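Acetyltransferase (Elizabethkingia anophelis, PDB 6AO7) binds acetyl-CoA and, as a member of the GNAT family, probably transfers its acetyl group to an amine substrate that is not identified here. Local coordinates at residues L31-K36 with D40-S45; V62-P65 with T71-K74; L107-G112 with Y120-Y125. All coordinates share one frame; numbering follows the deposited sequence.

In the fold
The three contacts illustrate how a GNAT fold builds its acetyl-CoA site from strands of a central sheet and the helices beside it. Contact 2 is a hairpin pairing in that sheet. Contact 1 ties the loop after helix 26-32 to helix 36-45, and its Tyr42 packs on the hairpin, with Tyr42 CD1 3.7 Å from Lys74 CD; the centres of contacts 1 and 2 are about 11 Å apart. Contact 3 joins the neighbouring strand to the helix that carries the ligand's 3'-phosphate site, and Ile73 N lies 2.8 Å from Val108 O, a probable hydrogen bond between contacts 2 and 3. Contacts 1 and 3 do not touch, their centres being about 18 Å apart, yet all three reach acetyl-CoA.

Contact 1 of 3, residues L31-K36 with D40-S45. With ACO (acetyl coenzyme *a), chain B.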
loop_
_atom_site.group_PDB
_atom_site.type_symbol
_atom_site.label_atom_id
_atom_site.label_comp_id
_atom_site.label_asym_id
_atom_site.label_seq_id
_atom_site.Cartn_x
_atom_site.Cartn_y
_atom_site.Cartn_z
ATOM N N LEU A 31 15.995 7.494 -11.702
ATOM C CA LEU A 31 15.791 6.972 -10.355
ATOM C C LEU A 31 14.343 6.560 -10.155
ATOM O O LEU A 31 14.060 5.634 -9.383
ATOM C CB LEU A 31 16.175 8.007 -9.300
ATOM C CG LEU A 31 17.614 8.518 -9.261
ATOM C CD1 LEU A 31 17.700 9.630 -8.231
ATOM C CD2 LEU A 31 18.611 7.394 -8.949
ATOM N N ALA A 32 13.424 7.226 -10.860
ATOM C CA ALA A 32 11.994 7.004 -10.715
ATOM C C ALA A 32 11.416 6.084 -11.781
ATOM O O ALA A 32 10.366 5.478 -11.550
ATOM C CB ALA A 32 11.250 8.347 -10.742
ATOM N N ASP A 33 12.074 5.961 -12.932
ATOM C CA ASP A 33 11.591 5.145 -14.035
ATOM C C ASP A 33 12.793 4.551 -14.763
ATOM O O ASP A 33 13.558 5.290 -15.397
ATOM C CB ASP A 33 10.735 5.998 -14.976
ATOM C CG ASP A 33 10.075 5.188 -16.098
ATOM O OD1 ASP A 33 10.568 4.091 -16.463
ATOM O OD2 ASP A 33 9.054 5.677 -16.632
ATOM N N PRO A 34 12.998 3.230 -14.693
ATOM C CA PRO A 34 14.218 2.635 -15.253
ATOM C C PRO A 34 14.284 2.647 -16.774
ATOM O O PRO A 34 15.327 2.277 -17.334
ATOM C CB PRO A 34 14.179 1.200 -14.717
ATOM C CG PRO A 34 12.734 0.938 -14.461
ATOM C CD PRO A 34 12.162 2.239 -13.996
ATOM N N SER A 35 13.233 3.073 -17.468
ATOM C CA SER A 35 13.186 3.008 -18.923
ATOM C C SER A 35 13.358 4.407 -19.506
ATOM O O SER A 35 12.433 5.224 -19.450
ATOM C CB SER A 35 11.878 2.386 -19.397
ATOM O OG SER A 35 11.756 2.559 -20.798
ATOM N N LYS A 36 14.535 4.667 -20.087
ATOM C CA LYS A 36 14.755 5.934 -20.780
ATOM C C LYS A 36 13.785 6.104 -21.943
ATOM O O LYS A 36 13.470 7.235 -22.333
ATOM C CB LYS A 36 16.203 6.026 -21.280
ATOM C CG LYS A 36 16.651 7.443 -21.641
ATOM C CD LYS A 36 17.292 7.514 -23.020
ATOM C CE LYS A 36 17.941 8.868 -23.264
ATOM N NZ LYS A 36 19.227 8.999 -22.514
ATOM N N ASP A 40 11.350 9.407 -22.194
ATOM C CA ASP A 40 11.303 10.281 -23.361
ATOM C C ASP A 40 9.898 10.358 -23.954
ATOM O O ASP A 40 9.516 11.393 -24.510
ATOM C CB ASP A 40 12.326 9.814 -24.408
ATOM C CG ASP A 40 13.752 10.275 -24.089
ATOM O OD1 ASP A 40 14.710 9.499 -24.315
ATOM O OD2 ASP A 40 13.918 11.414 -23.599
ATOM N N GLN A 41 9.095 9.301 -23.800
ATOM C CA GLN A 41 7.743 9.324 -24.359
ATOM C C GLN A 41 6.839 10.294 -23.603
ATOM O O GLN A 41 6.090 11.059 -24.219
ATOM C CB GLN A 41 7.134 7.923 -24.354
ATOM C CG GLN A 41 5.826 7.859 -25.118
ATOM C CD GLN A 41 5.108 6.536 -24.967
ATOM O OE1 GLN A 41 5.634 5.593 -24.371
ATOM N NE2 GLN A 41 3.892 6.461 -25.504
ATOM N N TYR A 42 6.864 10.269 -22.268
ATOM C CA TYR A 42 6.012 11.252 -21.609
ATOM C C TYR A 42 6.669 12.621 -21.516
ATOM O O TYR A 42 5.982 13.592 -21.186
ATOM C CB TYR A 42 5.523 10.784 -20.214
ATOM C CG TYR A 42 6.505 10.161 -19.244
ATOM C CD1 TYR A 42 6.435 8.805 -18.940
ATOM C CD2 TYR A 42 7.458 10.934 -18.573
ATOM C CE1 TYR A 42 7.306 8.220 -18.021
ATOM C CE2 TYR A 42 8.335 10.348 -17.631
ATOM C CZ TYR A 42 8.249 8.996 -17.378
ATOM O OH TYR A 42 9.103 8.399 -16.481
ATOM N N LEU A 43 7.962 12.745 -21.825
ATOM C CA LEU A 43 8.506 14.083 -22.012
ATOM C C LEU A 43 7.957 14.732 -23.273
ATOM O O LEU A 43 7.920 15.962 -23.353
ATOM C CB LEU A 43 10.037 14.050 -22.047
ATOM C CG LEU A 43 10.688 13.734 -20.689
ATOM C CD1 LEU A 43 12.207 13.614 -20.823
ATOM C CD2 LEU A 43 10.313 14.806 -19.668
ATOM N N THR A 44 7.485 13.931 -24.236
ATOM C CA THR A 44 6.951 14.480 -25.484
ATOM C C THR A 44 5.733 15.360 -25.229
ATOM O O THR A 44 5.656 16.495 -25.718
ATOM C CB THR A 44 6.587 13.346 -26.448
ATOM O OG1 THR A 44 7.770 12.624 -26.808
ATOM C CG2 THR A 44 5.937 13.892 -27.699
ATOM N N SER A 45 4.763 14.849 -24.477
ATOM C CA SER A 45 3.508 15.552 -24.245
ATOM C C SER A 45 3.385 16.089 -22.828
ATOM O O SER A 45 2.415 16.792 -22.527
ATOM C CB SER A 45 2.321 14.630 -24.549
ATOM O OG SER A 45 2.420 13.434 -23.794
HETATM N N1A ACO B . 7.473 3.579 5.474
HETATM C C2A ACO B . 6.829 4.664 5.039
HETATM N N3A ACO B . 7.238 5.934 5.028
HETATM C C4A ACO B . 8.456 6.051 5.565
HETATM C C5A ACO B . 9.238 5.028 6.082
HETATM C C6A ACO B . 8.703 3.725 6.014
HETATM N N6A ACO B . 9.329 2.634 6.465
HETATM N N7A ACO B . 10.417 5.530 6.611
HETATM C C8A ACO B . 10.325 6.823 6.401
HETATM N N9A ACO B . 9.171 7.206 5.769
HETATM C C1B ACO B . 8.733 8.560 5.434
HETATM C C2B ACO B . 9.566 9.702 5.994
HETATM O O2B ACO B . 9.337 9.915 7.380
HETATM C C3B ACO B . 8.987 10.847 5.166
HETATM O O3B ACO B . 7.689 11.247 5.651
HETATM P P3B ACO B . 7.391 12.427 6.701
HETATM O O7A ACO B . 7.970 11.944 8.046
HETATM O O8A ACO B . 8.040 13.701 6.111
HETATM O O9A ACO B . 5.898 12.590 6.770
HETATM C C4B ACO B . 8.660 10.186 3.817
HETATM O O4B ACO B . 8.776 8.759 4.036
HETATM C C5B ACO B . 9.529 10.661 2.677
HETATM O O5B ACO B . 9.354 12.096 2.670
HETATM P P1A ACO B . 10.381 13.117 1.853
HETATM O O1A ACO B . 11.664 13.372 2.545
HETATM O O2A ACO B . 9.579 14.392 1.635
HETATM O O3A ACO B . 10.606 12.294 0.507
HETATM P P2A ACO B . 11.780 12.323 -0.574
HETATM O O4A ACO B . 12.414 13.651 -0.427
HETATM O O5A ACO B . 12.734 11.183 -0.270
HETATM O O6A ACO B . 11.114 12.049 -1.991
HETATM C CBP ACO B . 10.833 10.180 -3.506
HETATM C CCP ACO B . 10.366 10.849 -2.219
HETATM C CDP ACO B . 10.543 11.129 -4.681
HETATM C CEP ACO B . 10.040 8.876 -3.694
HETATM C CAP ACO B . 12.361 9.918 -3.440
HETATM O OAP ACO B . 12.678 9.134 -2.302
HETATM C C9P ACO B . 12.978 9.331 -4.701
HETATM O O9P ACO B . 13.299 10.068 -5.626
HETATM N N8P ACO B . 13.082 8.008 -4.760
HETATM C C7P ACO B . 13.560 7.320 -5.951
HETATM C C6P ACO B . 12.684 7.593 -7.169
HETATM C C5P ACO B . 11.253 7.158 -6.955
HETATM O O5P ACO B . 10.987 6.098 -6.396
HETATM N N4P ACO B . 10.313 7.981 -7.412
HETATM C C3P ACO B . 8.885 7.692 -7.342
HETATM C C2P ACO B . 8.475 6.582 -8.287
HETATM S S1P ACO B . 6.713 6.549 -8.786
HETATM C C ACO B . 6.724 7.833 -10.013
HETATM O O ACO B . 7.702 8.482 -10.263
HETATM C CH3 ACO B . 5.387 8.046 -10.655
#
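Tyr42 OH donates to Asp33 OD2 at 2.7 Å, the side-chain link between 40-45 and 31-36. The carboxylate oxygen lies at the ring edge, in the ring plane, and is met on its anti side, 27° out of the carboxylate plane. The two side chains reach each other from opposite directions: Asp33 extends with CG anti to its backbone N (chi1 -175°), while chi1 of 46° sets the Tyr42 ring between its own N and carbonyl carbon. Asp33 OD1 is held as well, by Ser35 N at 3.0 Å in an Asx turn and by Tyr141, so both carboxylate oxygens are engaged; Asn75 is a further partner of Tyr42 OH.

The backbone link is helical, Asp40 N to Lys36 O at 3.0 Å and nearly straight. Beside it Lys36 CE lies 3.5 Å from Asp40 OD1, while the charged NZ stays 4.9 Å from that oxygen, too far for a salt bridge; Asp40 OD2 bonds Tyr26 instead.

Toward the ligand, Ala32 CB packs 3.5 Å from N4P of the pantetheine arm. The whole is a loop between two successive helices, with an Asx turn at Asp33 and Ser35 as N-cap of helix 36-45, bordering the acetyl-CoA site of the GNAT fold.

Contact 2 of 3, residues V62-P65 with T71-K74; sequences VLYP and TEIK. With ACO (acetyl coenzyme *a), chain B.
Lys74 runs alongside Tyr64, both side chains pointing the same way from neighbouring strands. Followed outward, the lysine first brings CB to 4.1 Å from Tyr64 CB. Its CG then presses closest, 3.4 Å from Tyr64 CB, and touches the root of the ring at CG. A bend at chi2 (-72°) turns the chain up over the aromatic face. CD packs on Tyr42 of helix 36-45, which also touches Tyr64. CE sits 3.7 Å above the ring plane, displaced toward the CD1-CE1 rim, in a CH-pi contact 4.1 Å from the Tyr64 centroid; the chain, extended beyond the bend, carries NZ on past the ring. Beside the same ring, Glu72 stretches fully extended, its carboxylate turned 68° from the ring plane and its OE1 bonded to Trp66.

Beneath, Tyr64 and Glu72 form an antiparallel hydrogen-bonded pair, N to O in both directions: Tyr64 N to Glu72 O is the shorter at 2.8 Å, whereas Glu72 N approaches Tyr64 O from above the carbonyl plane. Lys74 N adds a bond to Val62 O at 3.0 Å. On the other face of the sheet, Leu63, Pro65, Thr71 and Ile73 gather, with Leu63 CD2 3.8 Å from Thr71 OG1; Val95 of helix 87-101 covers Leu63 and Ile73.

Ile73 O lies 3.4 Å from the acetyl CH3, which places this antiparallel beta hairpin of the central GNAT sheet at the acetyl end of the cofactor site.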
loop_
_atom_site.group_PDB
_atom_site.type_symbol
_atom_site.label_atom_id
_atom_site.label_comp_id
_atom_site.label_asym_id
_atom_site.label_seq_id
_atom_site.Cartn_x
_atom_site.Cartn_y
_atom_site.Cartn_z
ATOM N N VAL A 62 7.493 15.272 -13.636
ATOM C CA VAL A 62 6.868 15.377 -14.950
ATOM C C VAL A 62 5.356 15.265 -14.783
ATOM O O VAL A 62 4.858 14.280 -14.205
ATOM C CB VAL A 62 7.370 14.287 -15.908
ATOM C CG1 VAL A 62 6.623 14.387 -17.247
ATOM C CG2 VAL A 62 8.874 14.390 -16.077
ATOM N N LEU A 63 4.632 16.266 -15.290
ATOM C CA LEU A 63 3.176 16.243 -15.362
ATOM C C LEU A 63 2.747 15.812 -16.754
ATOM O O LEU A 63 3.259 16.331 -17.750
ATOM C CB LEU A 63 2.589 17.617 -15.055
ATOM C CG LEU A 63 2.411 17.975 -13.587
ATOM C CD1 LEU A 63 2.000 19.410 -13.474
ATOM C CD2 LEU A 63 1.341 17.056 -12.958
ATOM N N TYR A 64 1.774 14.903 -16.817
ATOM C CA TYR A 64 1.383 14.240 -18.060
ATOM C C TYR A 64 -0.137 14.197 -18.155
ATOM O O TYR A 64 -0.773 13.317 -17.551
ATOM C CB TYR A 64 1.962 12.827 -18.108
ATOM C CG TYR A 64 1.490 11.966 -19.262
ATOM C CD1 TYR A 64 0.515 10.995 -19.082
ATOM C CD2 TYR A 64 2.052 12.108 -20.526
ATOM C CE1 TYR A 64 0.100 10.193 -20.141
ATOM C CE2 TYR A 64 1.647 11.315 -21.588
ATOM C CZ TYR A 64 0.672 10.360 -21.391
ATOM O OH TYR A 64 0.271 9.575 -22.448
ATOM N N PRO A 65 -0.752 15.121 -18.899
ATOM C CA PRO A 65 -2.223 15.134 -18.994
ATOM C C PRO A 65 -2.779 13.877 -19.653
ATOM O O PRO A 65 -2.258 13.396 -20.659
ATOM C CB PRO A 65 -2.511 16.376 -19.844
ATOM C CG PRO A 65 -1.298 17.289 -19.633
ATOM C CD PRO A 65 -0.136 16.337 -19.466
ATOM N N THR A 71 -4.611 14.948 -14.771
ATOM C CA THR A 71 -3.205 14.938 -15.144
ATOM C C THR A 71 -2.463 14.045 -14.167
ATOM O O THR A 71 -2.895 13.857 -13.028
ATOM C CB THR A 71 -2.605 16.359 -15.204
ATOM O OG1 THR A 71 -1.262 16.284 -15.682
ATOM C CG2 THR A 71 -2.632 17.043 -13.856
ATOM N N GLU A 72 -1.359 13.472 -14.634
ATOM C CA GLU A 72 -0.659 12.412 -13.929
ATOM C C GLU A 72 0.775 12.844 -13.646
ATOM O O GLU A 72 1.427 13.471 -14.483
ATOM C CB GLU A 72 -0.672 11.102 -14.746
ATOM C CG GLU A 72 0.193 9.969 -14.167
ATOM C CD GLU A 72 0.162 8.693 -15.004
ATOM O OE1 GLU A 72 -0.340 8.734 -16.142
ATOM O OE2 GLU A 72 0.646 7.640 -14.527
ATOM N N ILE A 73 1.236 12.548 -12.438
ATOM C CA ILE A 73 2.654 12.652 -12.115
ATOM C C ILE A 73 3.300 11.389 -12.671
ATOM O O ILE A 73 3.247 10.333 -12.035
ATOM C CB ILE A 73 2.887 12.782 -10.610
ATOM C CG1 ILE A 73 2.049 13.935 -10.045
ATOM C CG2 ILE A 73 4.407 12.921 -10.314
ATOM C CD1 ILE A 73 2.136 14.038 -8.529
ATOM N N LYS A 74 3.874 11.480 -13.873
ATOM C CA LYS A 74 4.516 10.320 -14.476
ATOM C C LYS A 74 5.882 10.040 -13.871
ATOM O O LYS A 74 6.395 8.925 -14.013
ATOM C CB LYS A 74 4.673 10.509 -15.988
ATOM C CG LYS A 74 3.486 10.027 -16.866
ATOM C CD LYS A 74 3.375 8.503 -16.939
ATOM C CE LYS A 74 2.638 8.055 -18.211
ATOM N NZ LYS A 74 2.381 6.581 -18.235
HETATM N N1A ACO B . 7.473 3.579 5.474
HETATM C C2A ACO B . 6.829 4.664 5.039
HETATM N N3A ACO B . 7.238 5.934 5.028
HETATM C C4A ACO B . 8.456 6.051 5.565
HETATM C C5A ACO B . 9.238 5.028 6.082
HETATM C C6A ACO B . 8.703 3.725 6.014
HETATM N N6A ACO B . 9.329 2.634 6.465
HETATM N N7A ACO B . 10.417 5.530 6.611
HETATM C C8A ACO B . 10.325 6.823 6.401
HETATM N N9A ACO B . 9.171 7.206 5.769
HETATM C C1B ACO B . 8.733 8.560 5.434
HETATM C C2B ACO B . 9.566 9.702 5.994
HETATM O O2B ACO B . 9.337 9.915 7.380
HETATM C C3B ACO B . 8.987 10.847 5.166
HETATM O O3B ACO B . 7.689 11.247 5.651
HETATM P P3B ACO B . 7.391 12.427 6.701
HETATM O O7A ACO B . 7.970 11.944 8.046
HETATM O O8A ACO B . 8.040 13.701 6.111
HETATM O O9A ACO B . 5.898 12.590 6.770
HETATM C C4B ACO B . 8.660 10.186 3.817
HETATM O O4B ACO B . 8.776 8.759 4.036
HETATM C C5B ACO B . 9.529 10.661 2.677
HETATM O O5B ACO B . 9.354 12.096 2.670
HETATM P P1A ACO B . 10.381 13.117 1.853
HETATM O O1A ACO B . 11.664 13.372 2.545
HETATM O O2A ACO B . 9.579 14.392 1.635
HETATM O O3A ACO B . 10.606 12.294 0.507
HETATM P P2A ACO B . 11.780 12.323 -0.574
HETATM O O4A ACO B . 12.414 13.651 -0.427
HETATM O O5A ACO B . 12.734 11.183 -0.270
HETATM O O6A ACO B . 11.114 12.049 -1.991
HETATM C CBP ACO B . 10.833 10.180 -3.506
HETATM C CCP ACO B . 10.366 10.849 -2.219
HETATM C CDP ACO B . 10.543 11.129 -4.681
HETATM C CEP ACO B . 10.040 8.876 -3.694
HETATM C CAP ACO B . 12.361 9.918 -3.440
HETATM O OAP ACO B . 12.678 9.134 -2.302
HETATM C C9P ACO B . 12.978 9.331 -4.701
HETATM O O9P ACO B . 13.299 10.068 -5.626
HETATM N N8P ACO B . 13.082 8.008 -4.760
HETATM C C7P ACO B . 13.560 7.320 -5.951
HETATM C C6P ACO B . 12.684 7.593 -7.169
HETATM C C5P ACO B . 11.253 7.158 -6.955
HETATM O O5P ACO B . 10.987 6.098 -6.396
HETATM N N4P ACO B . 10.313 7.981 -7.412
HETATM C C3P ACO B . 8.885 7.692 -7.342
HETATM C C2P ACO B . 8.475 6.582 -8.287
HETATM S S1P ACO B . 6.713 6.549 -8.786
HETATM C C ACO B . 6.724 7.833 -10.013
HETATM O O ACO B . 7.702 8.482 -10.263
HETATM C CH3 ACO B . 5.387 8.046 -10.655
#

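Contact 3 of 3, residues L107-G112 with Y120-Y125. With ACO (acetyl coenzyme *a), chain B.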
loop_
_atom_site.group_PDB
_atom_site.type_symbol
_atom_site.label_atom_id
_atom_site.label_comp_id
_atom_site.label_asym_id
_atom_site.label_seq_id
_atom_site.Cartn_x
_atom_site.Cartn_y
_atom_site.Cartn_z
ATOM N N LEU A 107 -5.625 14.762 -9.855
ATOM C CA LEU A 107 -4.194 14.521 -9.964
ATOM C C LEU A 107 -3.942 13.063 -9.612
ATOM O O LEU A 107 -4.428 12.572 -8.587
ATOM C CB LEU A 107 -3.423 15.463 -9.039
ATOM C CG LEU A 107 -1.888 15.463 -9.058
ATOM C CD1 LEU A 107 -1.352 15.817 -10.445
ATOM C CD2 LEU A 107 -1.398 16.432 -8.019
ATOM N N VAL A 108 -3.212 12.368 -10.469
ATOM C CA VAL A 108 -3.017 10.935 -10.309
ATOM C C VAL A 108 -1.523 10.637 -10.214
ATOM O O VAL A 108 -0.697 11.322 -10.816
ATOM C CB VAL A 108 -3.667 10.175 -11.474
ATOM C CG1 VAL A 108 -3.230 8.730 -11.493
ATOM C CG2 VAL A 108 -5.189 10.283 -11.364
ATOM N N ILE A 109 -1.178 9.626 -9.423
ATOM C CA ILE A 109 0.181 9.099 -9.398
ATOM C C ILE A 109 0.111 7.588 -9.230
ATOM O O ILE A 109 -0.730 7.071 -8.486
ATOM C CB ILE A 109 1.016 9.765 -8.293
ATOM C CG1 ILE A 109 2.495 9.396 -8.459
ATOM C CG2 ILE A 109 0.457 9.398 -6.883
ATOM C CD1 ILE A 109 3.442 10.251 -7.617
ATOM N N GLY A 110 0.982 6.879 -9.941
ATOM C CA GLY A 110 1.025 5.430 -9.850
ATOM C C GLY A 110 2.371 4.927 -9.374
ATOM O O GLY A 110 3.402 5.348 -9.899
ATOM N N THR A 111 2.396 4.042 -8.384
ATOM C CA THR A 111 3.659 3.509 -7.895
ATOM C C THR A 111 3.551 1.985 -7.796
ATOM O O THR A 111 2.503 1.399 -8.064
ATOM C CB THR A 111 4.048 4.146 -6.557
ATOM O OG1 THR A 111 5.413 3.815 -6.265
ATOM C CG2 THR A 111 3.125 3.629 -5.424
ATOM N N GLY A 112 4.657 1.333 -7.434
ATOM C CA GLY A 112 4.681 -0.116 -7.422
ATOM C C GLY A 112 4.025 -0.708 -6.190
ATOM O O GLY A 112 3.957 -0.092 -5.118
ATOM N N TYR A 120 2.718 5.545 1.779
ATOM C CA TYR A 120 2.526 6.476 2.890
ATOM C C TYR A 120 2.626 7.920 2.415
ATOM O O TYR A 120 1.725 8.731 2.666
ATOM C CB TYR A 120 3.556 6.234 3.995
ATOM C CG TYR A 120 3.698 7.457 4.894
ATOM C CD1 TYR A 120 2.801 7.692 5.931
ATOM C CD2 TYR A 120 4.716 8.379 4.684
ATOM C CE1 TYR A 120 2.924 8.822 6.740
ATOM C CE2 TYR A 120 4.844 9.514 5.480
ATOM C CZ TYR A 120 3.940 9.729 6.496
ATOM O OH TYR A 120 4.090 10.854 7.277
ATOM N N LEU A 121 3.733 8.265 1.742
ATOM C CA LEU A 121 4.030 9.666 1.449
ATOM C C LEU A 121 2.929 10.309 0.616
ATOM O O LEU A 121 2.493 11.429 0.908
ATOM C CB LEU A 121 5.376 9.781 0.735
ATOM C CG LEU A 121 5.791 11.193 0.278
ATOM C CD1 LEU A 121 5.962 12.114 1.477
ATOM C CD2 LEU A 121 7.102 11.141 -0.504
ATOM N N TYR A 122 2.487 9.635 -0.450
ATOM C CA TYR A 122 1.465 10.244 -1.304
ATOM C C TYR A 122 0.150 10.420 -0.544
ATOM O O TYR A 122 -0.525 11.447 -0.680
ATOM C CB TYR A 122 1.275 9.416 -2.588
ATOM C CG TYR A 122 2.583 9.177 -3.355
ATOM C CD1 TYR A 122 2.834 7.956 -3.983
ATOM C CD2 TYR A 122 3.552 10.153 -3.436
ATOM C CE1 TYR A 122 4.019 7.713 -4.655
ATOM C CE2 TYR A 122 4.746 9.927 -4.131
ATOM C CZ TYR A 122 4.969 8.702 -4.738
ATOM O OH TYR A 122 6.171 8.452 -5.401
ATOM N N GLN A 123 -0.209 9.458 0.302
ATOM C CA GLN A 123 -1.433 9.615 1.085
ATOM C C GLN A 123 -1.315 10.752 2.088
ATOM O O GLN A 123 -2.296 11.468 2.333
ATOM C CB GLN A 123 -1.777 8.312 1.802
ATOM C CG GLN A 123 -2.149 7.218 0.836
ATOM C CD GLN A 123 -2.637 6.013 1.585
ATOM O OE1 GLN A 123 -3.764 5.993 2.061
ATOM N NE2 GLN A 123 -1.779 5.009 1.721
ATOM N N LYS A 124 -0.133 10.920 2.691
ATOM C CA LYS A 124 0.103 12.056 3.580
ATOM C C LYS A 124 -0.243 13.379 2.902
ATOM O O LYS A 124 -0.733 14.310 3.552
ATOM C CB LYS A 124 1.564 12.062 4.045
ATOM C CG LYS A 124 1.934 13.242 4.933
ATOM C CD LYS A 124 3.452 13.444 4.993
ATOM C CE LYS A 124 3.820 14.714 5.757
ATOM N NZ LYS A 124 5.301 14.865 5.886
ATOM N N TYR A 125 0.010 13.489 1.597
ATOM C CA TYR A 125 -0.249 14.732 0.883
ATOM C C TYR A 125 -1.592 14.745 0.152
ATOM O O TYR A 125 -1.849 15.654 -0.645
ATOM C CB TYR A 125 0.903 15.036 -0.070
ATOM C CG TYR A 125 2.104 15.582 0.681
ATOM C CD1 TYR A 125 2.202 16.939 0.979
ATOM C CD2 TYR A 125 3.113 14.744 1.134
ATOM C CE1 TYR A 125 3.286 17.447 1.681
ATOM C CE2 TYR A 125 4.209 15.249 1.838
ATOM C CZ TYR A 125 4.283 16.599 2.110
ATOM O OH TYR A 125 5.361 17.115 2.806
HETATM N N1A ACO B . 7.473 3.579 5.474
HETATM C C2A ACO B . 6.829 4.664 5.039
HETATM N N3A ACO B . 7.238 5.934 5.028
HETATM C C4A ACO B . 8.456 6.051 5.565
HETATM C C5A ACO B . 9.238 5.028 6.082
HETATM C C6A ACO B . 8.703 3.725 6.014
HETATM N N6A ACO B . 9.329 2.634 6.465
HETATM N N7A ACO B . 10.417 5.530 6.611
HETATM C C8A ACO B . 10.325 6.823 6.401
HETATM N N9A ACO B . 9.171 7.206 5.769
HETATM C C1B ACO B . 8.733 8.560 5.434
HETATM C C2B ACO B . 9.566 9.702 5.994
HETATM O O2B ACO B . 9.337 9.915 7.380
HETATM C C3B ACO B . 8.987 10.847 5.166
HETATM O O3B ACO B . 7.689 11.247 5.651
HETATM P P3B ACO B . 7.391 12.427 6.701
HETATM O O7A ACO B . 7.970 11.944 8.046
HETATM O O8A ACO B . 8.040 13.701 6.111
HETATM O O9A ACO B . 5.898 12.590 6.770
HETATM C C4B ACO B . 8.660 10.186 3.817
HETATM O O4B ACO B . 8.776 8.759 4.036
HETATM C C5B ACO B . 9.529 10.661 2.677
HETATM O O5B ACO B . 9.354 12.096 2.670
HETATM P P1A ACO B . 10.381 13.117 1.853
HETATM O O1A ACO B . 11.664 13.372 2.545
HETATM O O2A ACO B . 9.579 14.392 1.635
HETATM O O3A ACO B . 10.606 12.294 0.507
HETATM P P2A ACO B . 11.780 12.323 -0.574
HETATM O O4A ACO B . 12.414 13.651 -0.427
HETATM O O5A ACO B . 12.734 11.183 -0.270
HETATM O O6A ACO B . 11.114 12.049 -1.991
HETATM C CBP ACO B . 10.833 10.180 -3.506
HETATM C CCP ACO B . 10.366 10.849 -2.219
HETATM C CDP ACO B . 10.543 11.129 -4.681
HETATM C CEP ACO B . 10.040 8.876 -3.694
HETATM C CAP ACO B . 12.361 9.918 -3.440
HETATM O OAP ACO B . 12.678 9.134 -2.302
HETATM C C9P ACO B . 12.978 9.331 -4.701
HETATM O O9P ACO B . 13.299 10.068 -5.626
HETATM N N8P ACO B . 13.082 8.008 -4.760
HETATM C C7P ACO B . 13.560 7.320 -5.951
HETATM C C6P ACO B . 12.684 7.593 -7.169
HETATM C C5P ACO B . 11.253 7.158 -6.955
HETATM O O5P ACO B . 10.987 6.098 -6.396
HETATM N N4P ACO B . 10.313 7.981 -7.412
HETATM C C3P ACO B . 8.885 7.692 -7.342
HETATM C C2P ACO B . 8.475 6.582 -8.287
HETATM S S1P ACO B . 6.713 6.549 -8.786
HETATM C C ACO B . 6.724 7.833 -10.013
HETATM O O ACO B . 7.702 8.482 -10.263
HETATM C CH3 ACO B . 5.387 8.046 -10.655
#
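Ile109 and Tyr122 meet at about a right angle, the isoleucine pointing its delta methyl into the flat of the phenol. Ile109 CD1 stands 3.6 Å above the ring plane, offset toward the rim, in a CH-pi contact with the centroid 3.8 Å away. The other branch, CG2, rests near CD1 and CG of the ring, so the two arms of Ile109 span the ring from its root to its hydroxyl end. The extended chi1 of Ile109 (-169°) sends CG1 and CD1 forward while CG2 takes the place between backbone N and carbonyl carbon. Thr111, two residues along the same strand, comes at the ring edge instead, its CB 4.0 Å from Tyr122 CE1. The tyrosine is therefore touched over one face and at one edge, and both of its strand neighbours are buried. Gln118 binds the hydroxyls of Tyr122 and Thr111 through its OE1, tying the polar ends of this group together.

These side chains also border the cofactor. Tyr122 OH approaches C3P of the pantetheine arm at 3.4 Å, and Ile109 CG1 lies 3.9 Å from the acetyl CH3. On either side of Tyr122 in sequence, Tyr120 and Lys124, one turn apart, converge on the 3'-phosphate. Tyr120 OH donates to ACO O9A at 2.6 Å, with that oxygen in plane at the ring edge, while CB of Lys124 lies over one face of the same ring. The fully extended Lys124 bonds ACO O9A through NZ, at an unusually short and doubtful 2.5 Å, and O8A weakly; its positive charge presumably offsets the phosphate's negative charge. The second subunit's Ile150 packs on both residues.

Strand 106-112 and helix 116-124 thus meet in a beta-alpha unit of the GNAT fold, flanking acetyl-CoA from its acetyl group to its 3'-phosphate.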